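Local coordinates for polymerase X (Deinococcus radiodurans, PDB 2W9M), which probably extends DNA by template-directed addition of deoxynucleotides as a family X DNA polymerase and carries a zinc-binding phosphoesterase-type domain, at residues T286-F291 and L296-A301. Residues are numbered along the deposited sequence; the frame is centred on the assembly and turned at random.
Sequences TEAVVF and LPFRPA
Two phenylalanine torsions set up this contact, an example of how a chain leaving a helix can pack back on it through aromatic side chains: CG of Phe291 is anti to its own carbonyl carbon (chi1 -78°), directing the ring off the helix against the returning chain, while Phe298 places CG opposite its backbone N (chi1 -172°) and sends its ring back along the helix. Phe298 CA lies over the centre of the Phe291 ring, a CH-pi contact 4.1 Å from the centroid, and Arg299 N covers the same face nearer the rim. Leu296 CB meets the edge, 3.8 Å from Phe291 CD2. The two rings meet obliquely, planes 56° apart, and on the helix side the Phe298 ring turns its edge to Ala288 N, 3.9 Å from CE1. Trimming Phe291 to an alanine is likely to open a gap beneath Phe298 and Arg299 and leave the Phe298 ring freer to turn. A nearly straight hydrogen bond (2.9 Å) from Leu296 N to Phe291 O ties the departing chain to the helix's last turn. Glu287 OE1 approaches Phe298 CZ, yet its carboxylate salt-bridges Arg189 and Arg304. Within the polymerase beta-type thumb, Leu248 of helix 243-249 and Phe255 of helix 253-264 also pack on Phe291.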
loop_
_atom_site.group_PDB
_atom_site.type_symbol
_atom_site.label_atom_id
_atom_site.label_comp_id
_atom_site.label_asym_id
_atom_site.label_seq_id
_atom_site.Cartn_x
_atom_site.Cartn_y
_atom_site.Cartn_z
ATOM N N THR A 286 10.217 -30.780 9.587
ATOM C CA THR A 286 9.793 -29.421 9.900
ATOM C C THR A 286 10.994 -28.527 10.171
ATOM O O THR A 286 12.048 -29.007 10.587
ATOM C CB THR A 286 8.878 -29.402 11.142
ATOM O OG1 THR A 286 7.682 -30.139 10.865
ATOM C CG2 THR A 286 8.511 -27.972 11.535
ATOM N N GLU A 287 10.831 -27.230 9.929
ATOM C CA GLU A 287 11.858 -26.257 10.277
ATOM C C GLU A 287 12.323 -26.467 11.714
ATOM O O GLU A 287 13.522 -26.549 11.986
ATOM C CB GLU A 287 11.332 -24.830 10.119
ATOM C CG GLU A 287 11.172 -24.365 8.684
ATOM C CD GLU A 287 11.010 -22.855 8.579
ATOM O OE1 GLU A 287 10.377 -22.252 9.474
ATOM O OE2 GLU A 287 11.525 -22.270 7.601
ATOM N N ALA A 288 11.365 -26.557 12.631
ATOM C CA ALA A 288 11.668 -26.677 14.056
ATOM C C ALA A 288 12.674 -27.788 14.344
ATOM O O ALA A 288 13.523 -27.659 15.227
ATOM C CB ALA A 288 10.392 -26.900 14.849
ATOM N N VAL A 289 12.569 -28.880 13.596
ATOM C CA VAL A 289 13.444 -30.030 13.794
ATOM C C VAL A 289 14.899 -29.700 13.450
ATOM O O VAL A 289 15.821 -30.132 14.145
ATOM C CB VAL A 289 12.971 -31.244 12.971
ATOM C CG1 VAL A 289 13.850 -32.443 13.247
ATOM C CG2 VAL A 289 11.518 -31.566 13.285
ATOM N N VAL A 290 15.104 -28.933 12.382
ATOM C CA VAL A 290 16.448 -28.521 11.982
ATOM C C VAL A 290 17.105 -27.666 13.056
ATOM O O VAL A 290 18.278 -27.849 13.375
ATOM C CB VAL A 290 16.439 -27.725 10.667
ATOM C CG1 VAL A 290 17.849 -27.324 10.278
ATOM C CG2 VAL A 290 15.811 -28.537 9.571
ATOM N N PHE A 291 16.348 -26.724 13.606
ATOM C CA PHE A 291 16.860 -25.876 14.677
ATOM C C PHE A 291 17.255 -26.713 15.893
ATOM O O PHE A 291 18.314 -26.498 16.481
ATOM C CB PHE A 291 15.835 -24.811 15.074
ATOM C CG PHE A 291 15.765 -23.644 14.128
ATOM C CD1 PHE A 291 14.687 -23.492 13.267
ATOM C CD2 PHE A 291 16.770 -22.693 14.108
ATOM C CE1 PHE A 291 14.615 -22.415 12.400
ATOM C CE2 PHE A 291 16.706 -21.611 13.239
ATOM C CZ PHE A 291 15.626 -21.473 12.386
ATOM N N LEU A 296 19.911 -24.741 18.063
ATOM C CA LEU A 296 19.678 -23.322 17.836
ATOM C C LEU A 296 18.271 -22.932 18.268
ATOM O O LEU A 296 17.345 -23.744 18.195
ATOM C CB LEU A 296 19.868 -22.984 16.355
ATOM C CG LEU A 296 21.216 -22.406 15.920
ATOM C CD1 LEU A 296 22.327 -22.794 16.881
ATOM C CD2 LEU A 296 21.547 -22.825 14.490
ATOM N N PRO A 297 18.110 -21.688 18.738
ATOM C CA PRO A 297 16.786 -21.135 19.051
ATOM C C PRO A 297 15.996 -20.905 17.769
ATOM O O PRO A 297 16.558 -20.421 16.788
ATOM C CB PRO A 297 17.123 -19.790 19.698
ATOM C CG PRO A 297 18.494 -19.457 19.159
ATOM C CD PRO A 297 19.189 -20.778 19.156
ATOM N N PHE A 298 14.713 -21.253 17.772
ATOM C CA PHE A 298 13.887 -21.067 16.587
ATOM C C PHE A 298 13.800 -19.593 16.237
ATOM O O PHE A 298 13.514 -18.761 17.098
ATOM C CB PHE A 298 12.483 -21.636 16.798
ATOM C CG PHE A 298 11.645 -21.650 15.552
ATOM C CD1 PHE A 298 11.600 -22.772 14.741
ATOM C CD2 PHE A 298 10.905 -20.541 15.187
ATOM C CE1 PHE A 298 10.831 -22.790 13.589
ATOM C CE2 PHE A 298 10.130 -20.552 14.037
ATOM C CZ PHE A 298 10.097 -21.677 13.237
ATOM N N ARG A 299 14.056 -19.278 14.971
ATOM C CA ARG A 299 14.025 -17.899 14.489
ATOM C C ARG A 299 12.858 -17.706 13.523
ATOM O O ARG A 299 12.899 -18.185 12.386
ATOM C CB ARG A 299 15.352 -17.542 13.813
ATOM C CG ARG A 299 15.455 -16.118 13.295
ATOM C CD ARG A 299 16.884 -15.812 12.853
ATOM N NE ARG A 299 17.027 -14.474 12.284
ATOM C CZ ARG A 299 18.172 -13.974 11.823
ATOM N NH1 ARG A 299 19.278 -14.703 11.862
ATOM N NH2 ARG A 299 18.214 -12.748 11.320
ATOM N N PRO A 300 11.808 -17.004 13.979
ATOM C CA PRO A 300 10.568 -16.809 13.213
ATOM C C PRO A 300 10.830 -16.156 11.857
ATOM O O PRO A 300 11.691 -15.282 11.759
ATOM C CB PRO A 300 9.749 -15.867 14.103
ATOM C CG PRO A 300 10.310 -16.047 15.476
ATOM C CD PRO A 300 11.770 -16.314 15.280
ATOM N N ALA A 301 10.091 -16.573 10.831
ATOM C CA ALA A 301 10.283 -16.051 9.479
ATOM C C ALA A 301 10.193 -14.528 9.426
ATOM O O ALA A 301 10.780 -13.898 8.546
ATOM C CB ALA A 301 9.280 -16.678 8.514
#